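Local coordinates for DNA processing protein DprA (PDB 3UQZ) that binds single-stranded DNA cooperatively, protects it from nucleases and helps load the RecA recombinase onto it during natural transformation, at residues Q20-L25 with F74-D79; A116-G121 with D253-G258; E126-G131 with Q274-E279; G159-V164 with D182-D187. All coordinates share one frame; numbering follows the deposited sequence.

Contact 1 of 4, residues Q20-L25 with F74-D79; sequences QILKVL and FSILDD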
loop_
_atom_site.group_PDB
_atom_site.type_symbol
_atom_site.label_atom_id
_atom_site.label_comp_id
_atom_site.label_asym_id
_atom_site.label_seq_id
_atom_site.Cartn_x
_atom_site.Cartn_y
_atom_site.Cartn_z
ATOM N N GLN A 20 3.568 20.842 -32.975
ATOM C CA GLN A 20 4.031 21.534 -34.181
ATOM C C GLN A 20 4.501 22.961 -33.875
ATOM O O GLN A 20 5.563 23.354 -34.366
ATOM C CB GLN A 20 2.967 21.509 -35.289
ATOM C CG GLN A 20 2.829 20.139 -35.946
ATOM C CD GLN A 20 1.586 19.978 -36.794
ATOM O OE1 GLN A 20 0.590 20.714 -36.671
ATOM N NE2 GLN A 20 1.608 18.964 -37.648
ATOM N N ILE A 21 3.751 23.711 -33.021
ATOM C CA ILE A 21 4.118 25.079 -32.608
ATOM C C ILE A 21 5.384 25.057 -31.734
ATOM O O ILE A 21 6.239 25.936 -31.868
ATOM C CB ILE A 21 2.926 25.856 -31.984
ATOM C CG1 ILE A 21 1.773 25.988 -33.012
ATOM C CG2 ILE A 21 3.366 27.243 -31.462
ATOM C CD1 ILE A 21 0.454 26.012 -32.472
ATOM N N LEU A 22 5.526 24.018 -30.885
ATOM C CA LEU A 22 6.707 23.811 -30.055
ATOM C C LEU A 22 7.973 23.688 -30.907
ATOM O O LEU A 22 8.965 24.319 -30.562
ATOM C CB LEU A 22 6.539 22.591 -29.135
ATOM C CG LEU A 22 6.232 22.906 -27.668
ATOM C CD1 LEU A 22 5.671 21.692 -26.960
ATOM C CD2 LEU A 22 7.472 23.456 -26.940
ATOM N N LYS A 23 7.927 22.929 -32.036
ATOM C CA LYS A 23 9.050 22.789 -32.985
ATOM C C LYS A 23 9.408 24.156 -33.579
ATOM O O LYS A 23 10.590 24.500 -33.625
ATOM C CB LYS A 23 8.710 21.819 -34.134
ATOM C CG LYS A 23 8.791 20.354 -33.761
ATOM C CD LYS A 23 8.555 19.471 -34.974
ATOM C CE LYS A 23 8.374 18.028 -34.573
ATOM N NZ LYS A 23 6.986 17.727 -34.118
ATOM N N VAL A 24 8.375 24.940 -34.000
ATOM C CA VAL A 24 8.537 26.268 -34.595
ATOM C C VAL A 24 9.234 27.198 -33.607
ATOM O O VAL A 24 10.222 27.839 -33.971
ATOM C CB VAL A 24 7.188 26.843 -35.110
ATOM C CG1 VAL A 24 7.314 28.304 -35.542
ATOM C CG2 VAL A 24 6.613 25.997 -36.245
ATOM N N LEU A 25 8.744 27.245 -32.351
ATOM C CA LEU A 25 9.308 28.115 -31.314
ATOM C C LEU A 25 10.724 27.757 -30.905
ATOM O O LEU A 25 11.504 28.651 -30.573
ATOM C CB LEU A 25 8.381 28.250 -30.097
ATOM C CG LEU A 25 7.002 28.875 -30.357
ATOM C CD1 LEU A 25 6.132 28.761 -29.140
ATOM C CD2 LEU A 25 7.100 30.336 -30.803
ATOM N N PHE A 74 -0.639 33.820 -21.306
ATOM C CA PHE A 74 0.818 33.745 -21.228
ATOM C C PHE A 74 1.265 32.522 -22.017
ATOM O O PHE A 74 0.506 31.553 -22.130
ATOM C CB PHE A 74 1.346 33.737 -19.777
ATOM C CG PHE A 74 1.041 32.510 -18.943
ATOM C CD1 PHE A 74 1.959 31.466 -18.850
ATOM C CD2 PHE A 74 -0.159 32.405 -18.235
ATOM C CE1 PHE A 74 1.671 30.319 -18.102
ATOM C CE2 PHE A 74 -0.442 31.259 -17.480
ATOM C CZ PHE A 74 0.477 30.228 -17.414
ATOM N N SER A 75 2.465 32.585 -22.614
ATOM C CA SER A 75 2.998 31.501 -23.441
ATOM C C SER A 75 4.314 30.976 -22.890
ATOM O O SER A 75 4.889 31.583 -21.986
ATOM C CB SER A 75 3.191 31.978 -24.879
ATOM O OG SER A 75 4.259 32.905 -24.987
ATOM N N ILE A 76 4.823 29.891 -23.495
ATOM C CA ILE A 76 6.109 29.278 -23.171
ATOM C C ILE A 76 7.293 30.263 -23.412
ATOM O O ILE A 76 8.399 30.003 -22.949
ATOM C CB ILE A 76 6.242 27.905 -23.902
ATOM C CG1 ILE A 76 7.285 26.970 -23.213
ATOM C CG2 ILE A 76 6.466 28.069 -25.410
ATOM C CD1 ILE A 76 7.032 25.450 -23.368
ATOM N N LEU A 77 7.045 31.396 -24.109
ATOM C CA LEU A 77 8.037 32.446 -24.395
ATOM C C LEU A 77 8.151 33.453 -23.243
ATOM O O LEU A 77 9.194 34.089 -23.086
ATOM C CB LEU A 77 7.710 33.189 -25.715
ATOM C CG LEU A 77 7.662 32.351 -27.036
ATOM C CD1 LEU A 77 7.253 33.223 -28.226
ATOM C CD2 LEU A 77 8.990 31.619 -27.340
ATOM N N ASP A 78 7.084 33.581 -22.434
ATOM C CA ASP A 78 7.002 34.484 -21.288
ATOM C C ASP A 78 7.739 33.991 -20.051
ATOM O O ASP A 78 7.837 32.788 -19.819
ATOM C CB ASP A 78 5.536 34.835 -20.977
ATOM C CG ASP A 78 4.829 35.577 -22.110
ATOM O OD1 ASP A 78 5.478 36.431 -22.765
ATOM O OD2 ASP A 78 3.634 35.308 -22.343
ATOM N N ASP A 79 8.256 34.946 -19.263
ATOM C CA ASP A 79 9.031 34.748 -18.032
ATOM C C ASP A 79 8.238 34.040 -16.935
ATOM O O ASP A 79 8.818 33.293 -16.147
ATOM C CB ASP A 79 9.541 36.103 -17.476
ATOM C CG ASP A 79 9.946 37.140 -18.512
ATOM O OD1 ASP A 79 9.050 37.639 -19.241
ATOM O OD2 ASP A 79 11.142 37.505 -18.550
#
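L25 fills the centre of this contact, with one methyl on I76 and the other on L77. It sits on helix 18-28 and points at the turn that follows strand 73-75. Its CD1 lies 3.8 Å from CG2 of I76, and its CD2 comes to 3.9 Å from CD1 of L77, so the forked end of the leucine bridges two successive residues of the turn. I76 in turn uses two branches. Its CG1 swings anti to the backbone N (chi1 -158°) and carries CD1 one helical turn back, where it meets CD2 of L22 at 4.1 Å with the two side chains nearly perpendicular. CG2 is the branch kept for L25. L77 takes the outer, solvent-exposed side. The whole contact is hydrocarbon on hydrocarbon.

The polar work is done behind this surface, in the type I turn from S75 to D78. The backbone N of S75 donates to OD2 of D78 over 3.0 Å, from above the carboxylate plane, and L77 N reaches OG of S75 in an ST turn. These bonds probably fix the turn that presents I76 and L77 to the helix. N5 bonds to both S75 OG and D78 OD2, and I8 of helix 5-13 packs on L25, S75 and L77, so the same N-terminal region also lines the flank of the contact. What results is a domain junction: a helix of the SAM-like domain packed by leucines against the turn that leaves an outermost strand of the Rossmann-like sheet.

Contact 2 of 4, residues A116-G121 with D253-G258; sequences ACSKQG and DGLSDG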
loop_
_atom_site.group_PDB
_atom_site.type_symbol
_atom_site.label_atom_id
_atom_site.label_comp_id
_atom_site.label_asym_id
_atom_site.label_seq_id
_atom_site.Cartn_x
_atom_site.Cartn_y
_atom_site.Cartn_z
ATOM N N ALA A 116 -16.839 9.636 -9.700
ATOM C CA ALA A 116 -17.921 9.064 -8.895
ATOM C C ALA A 116 -17.313 8.394 -7.653
ATOM O O ALA A 116 -17.365 7.172 -7.486
ATOM C CB ALA A 116 -18.712 8.052 -9.723
ATOM N N CYS A 117 -16.692 9.198 -6.801
ATOM C CA CYS A 117 -16.057 8.691 -5.595
ATOM C C CYS A 117 -17.092 8.435 -4.491
ATOM O O CYS A 117 -18.252 8.834 -4.613
ATOM C CB CYS A 117 -14.974 9.661 -5.129
ATOM S SG CYS A 117 -15.618 11.186 -4.394
ATOM N N SER A 118 -16.644 7.812 -3.397
ATOM C CA SER A 118 -17.435 7.527 -2.204
ATOM C C SER A 118 -17.246 8.658 -1.186
ATOM O O SER A 118 -16.291 9.438 -1.297
ATOM C CB SER A 118 -16.992 6.197 -1.596
ATOM O OG SER A 118 -15.751 6.316 -0.922
ATOM N N LYS A 119 -18.124 8.720 -0.172
ATOM C CA LYS A 119 -18.032 9.731 0.881
ATOM C C LYS A 119 -16.746 9.566 1.688
ATOM O O LYS A 119 -16.160 10.567 2.113
ATOM C CB LYS A 119 -19.294 9.743 1.761
ATOM C CG LYS A 119 -20.431 10.536 1.114
ATOM C CD LYS A 119 -21.785 10.340 1.780
ATOM C CE LYS A 119 -22.863 11.079 1.018
ATOM N NZ LYS A 119 -24.226 10.655 1.433
ATOM N N GLN A 120 -16.271 8.303 1.823
ATOM C CA GLN A 120 -15.030 7.936 2.515
ATOM C C GLN A 120 -13.821 8.431 1.738
ATOM O O GLN A 120 -12.890 8.961 2.342
ATOM C CB GLN A 120 -14.945 6.416 2.762
ATOM C CG GLN A 120 -16.001 5.869 3.739
ATOM C CD GLN A 120 -15.800 6.329 5.168
ATOM O OE1 GLN A 120 -16.396 7.316 5.618
ATOM N NE2 GLN A 120 -14.972 5.608 5.919
ATOM N N GLY A 121 -13.876 8.303 0.411
ATOM C CA GLY A 121 -12.848 8.803 -0.497
ATOM C C GLY A 121 -12.640 10.301 -0.364
ATOM O O GLY A 121 -11.499 10.756 -0.214
ATOM N N ASP A 253 -14.324 -2.878 -2.539
ATOM C CA ASP A 253 -15.007 -1.903 -3.429
ATOM C C ASP A 253 -14.627 -1.885 -4.890
ATOM O O ASP A 253 -15.481 -1.566 -5.720
ATOM C CB ASP A 253 -14.763 -0.450 -2.980
ATOM C CG ASP A 253 -15.215 -0.057 -1.606
ATOM O OD1 ASP A 253 -16.331 -0.450 -1.215
ATOM O OD2 ASP A 253 -14.541 0.796 -0.991
ATOM N N GLY A 254 -13.337 -2.010 -5.184
ATOM C CA GLY A 254 -12.837 -1.861 -6.548
ATOM C C GLY A 254 -12.428 -0.420 -6.823
ATOM O O GLY A 254 -11.722 -0.135 -7.798
ATOM N N LEU A 255 -12.860 0.496 -5.934
ATOM C CA LEU A 255 -12.597 1.927 -5.974
ATOM C C LEU A 255 -11.129 2.307 -5.831
ATOM O O LEU A 255 -10.705 3.244 -6.498
ATOM C CB LEU A 255 -13.415 2.644 -4.892
ATOM C CG LEU A 255 -14.842 3.022 -5.259
ATOM C CD1 LEU A 255 -15.648 3.271 -4.020
ATOM C CD2 LEU A 255 -14.877 4.253 -6.163
ATOM N N SER A 256 -10.361 1.625 -4.957
ATOM C CA SER A 256 -8.949 1.964 -4.734
ATOM C C SER A 256 -7.945 1.014 -5.396
ATOM O O SER A 256 -6.765 1.039 -5.045
ATOM C CB SER A 256 -8.664 2.117 -3.244
ATOM O OG SER A 256 -9.345 3.233 -2.699
ATOM N N ASP A 257 -8.401 0.214 -6.380
ATOM C CA ASP A 257 -7.583 -0.771 -7.088
ATOM C C ASP A 257 -6.387 -0.166 -7.801
ATOM O O ASP A 257 -5.316 -0.769 -7.812
ATOM C CB ASP A 257 -8.433 -1.608 -8.070
ATOM C CG ASP A 257 -9.421 -2.608 -7.468
ATOM O OD1 ASP A 257 -9.559 -2.644 -6.218
ATOM O OD2 ASP A 257 -10.080 -3.337 -8.252
ATOM N N GLY A 258 -6.583 1.007 -8.392
ATOM C CA GLY A 258 -5.549 1.737 -9.117
ATOM C C GLY A 258 -4.476 2.279 -8.199
ATOM O O GLY A 258 -3.295 2.227 -8.538
#
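L255 reaches across to the start of helix 119-130 and supplies the side chain on which this small contact depends. Its two methyls go to different targets: CD1 lies 4.0 Å from CB of S118, while CD2 comes to 4.1 Å from the carbonyl O of A116. The leucine is thus spread along the stretch that leads into the helix, one branch on a side-chain carbon and the other near the backbone.

S118 is the firm part. It is the N-cap of helix 119-130, and its OG, turned between the backbone N and the carbonyl carbon (chi1 75°), accepts from G121 N at 3.0 Å with an N-H...O angle of 158°. The same OG is hydrogen-bonded to E223 OE2. With OG committed to the helix start and the glutamate, CB is the part of the serine that meets the leucine. E223 also touches L255, as does K225, so the inner side is packed.

The outer side is looser: A116 is exposed and offers little beyond its carbonyl O. Close by, Q120 packs on L252 of the second subunit, which puts the contact beside the dimer interface. Both segments follow parallel strands, 108-113 and 243-246, with E223 just after the strand between them. The arrangement is that of beta-alpha loops from the two strands flanking 218-222, at the C-terminal edge of a Rossmann-like sheet, one leading into a serine-capped helix.

Contact 3 of 4, residues E126-G131 with Q274-E279; sequences EKVIQG and QDVLAE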
loop_
_atom_site.group_PDB
_atom_site.type_symbol
_atom_site.label_atom_id
_atom_site.label_comp_id
_atom_site.label_asym_id
_atom_site.label_seq_id
_atom_site.Cartn_x
_atom_site.Cartn_y
_atom_site.Cartn_z
ATOM N N GLU A 126 -9.702 15.153 2.135
ATOM C CA GLU A 126 -9.856 16.261 3.080
ATOM C C GLU A 126 -8.874 16.145 4.252
ATOM O O GLU A 126 -8.249 17.142 4.613
ATOM C CB GLU A 126 -11.310 16.355 3.561
ATOM C CG GLU A 126 -11.592 17.581 4.412
ATOM C CD GLU A 126 -12.952 17.651 5.083
ATOM O OE1 GLU A 126 -13.538 16.587 5.392
ATOM O OE2 GLU A 126 -13.417 18.787 5.330
ATOM N N LYS A 127 -8.720 14.927 4.813
ATOM C CA LYS A 127 -7.825 14.632 5.931
ATOM C C LYS A 127 -6.358 14.851 5.523
ATOM O O LYS A 127 -5.634 15.542 6.245
ATOM C CB LYS A 127 -8.064 13.200 6.455
ATOM C CG LYS A 127 -7.277 12.835 7.715
ATOM C CD LYS A 127 -7.490 11.378 8.095
ATOM C CE LYS A 127 -6.651 10.927 9.268
ATOM N NZ LYS A 127 -5.268 10.581 8.851
ATOM N N VAL A 128 -5.933 14.283 4.369
ATOM C CA VAL A 128 -4.578 14.442 3.829
ATOM C C VAL A 128 -4.265 15.936 3.558
ATOM O O VAL A 128 -3.203 16.407 3.965
ATOM C CB VAL A 128 -4.301 13.526 2.601
ATOM C CG1 VAL A 128 -2.912 13.782 1.998
ATOM C CG2 VAL A 128 -4.458 12.054 2.975
ATOM N N ILE A 129 -5.200 16.681 2.928
ATOM C CA ILE A 129 -5.015 18.106 2.636
ATOM C C ILE A 129 -4.884 18.939 3.912
ATOM O O ILE A 129 -3.997 19.790 3.984
ATOM C CB ILE A 129 -6.061 18.648 1.624
ATOM C CG1 ILE A 129 -5.759 18.095 0.211
ATOM C CG2 ILE A 129 -6.131 20.203 1.621
ATOM C CD1 ILE A 129 -6.850 18.252 -0.752
ATOM N N GLN A 130 -5.731 18.670 4.929
ATOM C CA GLN A 130 -5.685 19.370 6.215
ATOM C C GLN A 130 -4.302 19.225 6.861
ATOM O O GLN A 130 -3.743 20.219 7.309
ATOM C CB GLN A 130 -6.795 18.872 7.146
ATOM C CG GLN A 130 -8.142 19.550 6.904
ATOM C CD GLN A 130 -9.345 18.773 7.421
ATOM O OE1 GLN A 130 -9.241 17.672 7.984
ATOM N NE2 GLN A 130 -10.530 19.335 7.223
ATOM N N GLY A 131 -3.736 18.018 6.801
ATOM C CA GLY A 131 -2.408 17.688 7.313
ATOM C C GLY A 131 -1.253 18.345 6.579
ATOM O O GLY A 131 -0.134 18.355 7.097
ATOM N N GLN A 274 1.312 14.800 6.578
ATOM C CA GLN A 274 2.664 14.658 7.113
ATOM C C GLN A 274 3.457 13.623 6.321
ATOM O O GLN A 274 4.653 13.815 6.109
ATOM C CB GLN A 274 2.614 14.279 8.590
ATOM C CG GLN A 274 3.356 15.251 9.496
ATOM C CD GLN A 274 3.072 14.920 10.941
ATOM O OE1 GLN A 274 3.771 14.115 11.577
ATOM N NE2 GLN A 274 2.022 15.522 11.491
ATOM N N ASP A 275 2.788 12.548 5.857
ATOM C CA ASP A 275 3.391 11.501 5.030
ATOM C C ASP A 275 3.817 12.078 3.683
ATOM O O ASP A 275 4.855 11.693 3.169
ATOM C CB ASP A 275 2.407 10.333 4.812
ATOM C CG ASP A 275 2.260 9.339 5.952
ATOM O OD1 ASP A 275 3.040 9.424 6.926
ATOM O OD2 ASP A 275 1.395 8.453 5.855
ATOM N N VAL A 276 3.015 13.010 3.124
ATOM C CA VAL A 276 3.276 13.700 1.851
ATOM C C VAL A 276 4.457 14.654 2.038
ATOM O O VAL A 276 5.434 14.571 1.294
ATOM C CB VAL A 276 2.011 14.439 1.295
ATOM C CG1 VAL A 276 2.325 15.190 -0.006
ATOM C CG2 VAL A 276 0.838 13.474 1.100
ATOM N N LEU A 277 4.373 15.524 3.053
ATOM C CA LEU A 277 5.398 16.511 3.383
ATOM C C LEU A 277 6.751 15.877 3.645
ATOM O O LEU A 277 7.770 16.433 3.227
ATOM C CB LEU A 277 4.956 17.405 4.550
ATOM C CG LEU A 277 3.737 18.294 4.294
ATOM C CD1 LEU A 277 3.334 19.012 5.539
ATOM C CD2 LEU A 277 3.989 19.301 3.179
ATOM N N ALA A 278 6.764 14.687 4.268
ATOM C CA ALA A 278 7.989 13.949 4.569
ATOM C C ALA A 278 8.798 13.581 3.321
ATOM O O ALA A 278 10.025 13.548 3.405
ATOM C CB ALA A 278 7.660 12.691 5.362
ATOM N N GLU A 279 8.119 13.292 2.175
ATOM C CA GLU A 279 8.769 12.853 0.929
ATOM C C GLU A 279 8.715 13.836 -0.243
ATOM O O GLU A 279 9.319 13.551 -1.287
ATOM C CB GLU A 279 8.273 11.461 0.456
ATOM C CG GLU A 279 7.290 10.722 1.352
ATOM C CD GLU A 279 7.869 9.687 2.303
ATOM O OE1 GLU A 279 8.939 9.111 1.995
ATOM O OE2 GLU A 279 7.217 9.413 3.338
#
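L277 and V276 of helix 273-279 face V128 and G131 across a helix-to-helix contact on the Rossmann-like domain, where the last helix packs beside the end of helix 119-130. L277 can be followed outward. Its CB leaves the helix alongside the partner and meets nothing of 126-131. CG, placed anti to the carbonyl carbon (chi1 -64°), turns the chain toward G131, and of the two methyls it is CD1 that makes the touch, 3.9 Å from the carbonyl O of G131. The same side chain also packs on L132, which follows G131.

G131 has no side chain, and the two backbones come close here: its CA is 5.9 Å from CA of Q274. The carbonyl O of G131 lies 3.9 Å from the backbone N of Q274, too far for a hydrogen bond, so the polar groups only pass each other.

On the flank of K127 and V128 the second subunit comes in: its I251 packs on both, placing the contact beside the subunit interface. K127 NZ bonds to T271 O just before the last helix, a polar tie to the same region. F245 of strand 243-246 covers V276 from the sheet side. In the buried part the two valines cross at about a right angle, and one methyl of each makes the touch: CG1 of V128 lies 3.9 Å from CG2 of V276.

Contact 4 of 4, residues G159-V164 with D182-D187; sequences GKTIAV and DYIGND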
loop_
_atom_site.group_PDB
_atom_site.type_symbol
_atom_site.label_atom_id
_atom_site.label_comp_id
_atom_site.label_asym_id
_atom_site.label_seq_id
_atom_site.Cartn_x
_atom_site.Cartn_y
_atom_site.Cartn_z
ATOM N N GLY A 159 -6.269 27.911 2.446
ATOM C CA GLY A 159 -5.182 27.702 1.497
ATOM C C GLY A 159 -5.494 28.143 0.083
ATOM O O GLY A 159 -6.536 28.747 -0.182
ATOM N N LYS A 160 -4.585 27.834 -0.843
ATOM C CA LYS A 160 -4.719 28.244 -2.239
ATOM C C LYS A 160 -4.937 27.078 -3.179
ATOM O O LYS A 160 -4.400 26.001 -2.938
ATOM C CB LYS A 160 -3.499 29.082 -2.676
ATOM C CG LYS A 160 -3.222 30.346 -1.824
ATOM C CD LYS A 160 -4.382 31.369 -1.705
ATOM C CE LYS A 160 -4.685 32.156 -2.961
ATOM N NZ LYS A 160 -5.827 33.088 -2.761
ATOM N N THR A 161 -5.719 27.294 -4.253
ATOM C CA THR A 161 -5.997 26.278 -5.272
ATOM C C THR A 161 -5.868 26.764 -6.736
ATOM O O THR A 161 -6.213 27.908 -7.046
ATOM C CB THR A 161 -7.331 25.540 -4.990
ATOM O OG1 THR A 161 -7.355 24.331 -5.745
ATOM C CG2 THR A 161 -8.559 26.359 -5.336
ATOM N N ILE A 162 -5.391 25.871 -7.631
ATOM C CA ILE A 162 -5.321 26.118 -9.078
ATOM C C ILE A 162 -6.203 25.076 -9.759
ATOM O O ILE A 162 -6.055 23.885 -9.487
ATOM C CB ILE A 162 -3.875 26.103 -9.674
ATOM C CG1 ILE A 162 -2.986 27.198 -9.064
ATOM C CG2 ILE A 162 -3.898 26.214 -11.219
ATOM C CD1 ILE A 162 -1.501 27.054 -9.371
ATOM N N ALA A 163 -7.114 25.517 -10.644
ATOM C CA ALA A 163 -7.962 24.631 -11.449
ATOM C C ALA A 163 -7.506 24.654 -12.914
ATOM O O ALA A 163 -7.250 25.729 -13.468
ATOM C CB ALA A 163 -9.416 25.037 -11.355
ATOM N N VAL A 164 -7.367 23.470 -13.526
ATOM C CA VAL A 164 -6.998 23.319 -14.945
ATOM C C VAL A 164 -8.254 22.719 -15.615
ATOM O O VAL A 164 -8.661 21.611 -15.273
ATOM C CB VAL A 164 -5.702 22.470 -15.147
ATOM C CG1 VAL A 164 -5.251 22.460 -16.604
ATOM C CG2 VAL A 164 -4.574 22.982 -14.255
ATOM N N ASP A 182 -16.307 29.925 -10.824
ATOM C CA ASP A 182 -16.411 31.382 -10.778
ATOM C C ASP A 182 -15.615 31.946 -9.612
ATOM O O ASP A 182 -14.885 32.921 -9.810
ATOM C CB ASP A 182 -17.878 31.830 -10.689
ATOM C CG ASP A 182 -18.608 31.909 -12.015
ATOM O OD1 ASP A 182 -17.976 32.310 -13.021
ATOM O OD2 ASP A 182 -19.827 31.657 -12.033
ATOM N N TYR A 183 -15.725 31.316 -8.420
ATOM C CA TYR A 183 -15.012 31.743 -7.219
ATOM C C TYR A 183 -13.512 31.542 -7.346
ATOM O O TYR A 183 -12.757 32.444 -6.978
ATOM C CB TYR A 183 -15.569 31.069 -5.942
ATOM C CG TYR A 183 -14.757 31.410 -4.715
ATOM C CD1 TYR A 183 -14.781 32.695 -4.178
ATOM C CD2 TYR A 183 -13.871 30.488 -4.160
ATOM C CE1 TYR A 183 -13.978 33.038 -3.091
ATOM C CE2 TYR A 183 -13.067 30.818 -3.068
ATOM C CZ TYR A 183 -13.139 32.091 -2.524
ATOM O OH TYR A 183 -12.339 32.441 -1.464
ATOM N N ILE A 184 -13.081 30.356 -7.840
ATOM C CA ILE A 184 -11.669 30.047 -8.053
ATOM C C ILE A 184 -11.094 31.064 -9.048
ATOM O O ILE A 184 -9.993 31.550 -8.833
ATOM C CB ILE A 184 -11.414 28.551 -8.414
ATOM C CG1 ILE A 184 -11.698 27.637 -7.207
ATOM C CG2 ILE A 184 -9.978 28.309 -8.955
ATOM C CD1 ILE A 184 -11.878 26.166 -7.584
ATOM N N GLY A 185 -11.885 31.465 -10.036
ATOM C CA GLY A 185 -11.492 32.492 -10.996
ATOM C C GLY A 185 -11.366 33.872 -10.386
ATOM O O GLY A 185 -10.564 34.675 -10.852
ATOM N N ASN A 186 -12.140 34.151 -9.325
ATOM C CA ASN A 186 -12.118 35.428 -8.605
ATOM C C ASN A 186 -10.904 35.560 -7.675
ATOM O O ASN A 186 -10.069 36.448 -7.870
ATOM C CB ASN A 186 -13.389 35.601 -7.766
ATOM C CG ASN A 186 -14.655 35.779 -8.539
ATOM O OD1 ASN A 186 -14.714 36.537 -9.517
ATOM N ND2 ASN A 186 -15.724 35.140 -8.056
ATOM N N ASP A 187 -10.844 34.709 -6.643
ATOM C CA ASP A 187 -9.831 34.759 -5.600
ATOM C C ASP A 187 -8.556 33.958 -5.809
ATOM O O ASP A 187 -7.554 34.271 -5.162
ATOM C CB ASP A 187 -10.466 34.382 -4.249
ATOM C CG ASP A 187 -11.468 35.382 -3.697
ATOM O OD1 ASP A 187 -11.952 36.233 -4.475
ATOM O OD2 ASP A 187 -11.784 35.298 -2.489
#
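In the beta-alpha-beta unit of strand 161-164, helix 178-187 and strand 189-192, I184 packs the helix on the first strand, over T161 and A163. I184 points from the helix straight at the strand and covers both residues at once. Its CG1 is 3.9 Å from the methyl CG2 of T161, and CD1 follows at 4.0 Å from that same methyl, the two side chains crossing at about a right angle. The other branch, CG2, goes to A163, whose CB is 4.1 Å away. T161 and A163 alternate with I162 along the strand and so share a face, while I162 points to the opposite one, where L191 meets it.

T161 is divided in two. Its OG1, anti to the backbone N (chi1 -163°), is hydrogen-bonded to the carbonyl O of I138 on the neighbouring strand, which turns the methyl to the helix. As in other Rossmann-like layers, the helix rests on the sheet through aliphatic side chains. H151 of helix 146-157 adds a ring beside them, touching T161, A163 and I184.

Toward the end of the helix the contact turns polar. K160 bends at chi2 and chi3, and this folded chain brings NZ to the carbonyl O of D187 at 3.2 Å. The amine comes from above the carbonyl plane, with a C=O...N angle of 138°. D187 is the last residue of the helix, so a positive group here would probably be favoured by the helix dipole. The D187 carboxylate is not the partner: its OD2 stays 6.4 Å from NZ.

From the N terminus, contact 1 comes first and is complete before the others begin: it closes a loop of mostly helical chain, joining the SAM-like domain to an edge of the Rossmann-like sheet. Contact 2 opens at 116-121 and contact 3 at 126-131, both on helix 119-130. Contact 4 then opens and closes within a short span, 159-187, tying a helix to the middle of the sheet, and lies inside both longer loops. Contact 2 closes at 253-258, tying the start of helix 119-130 to the loop before helix 257-264. Contact 3 closes at 274-279, tying the far end to the last helix, so those two cross. Their nearest atoms are about 5 Å apart.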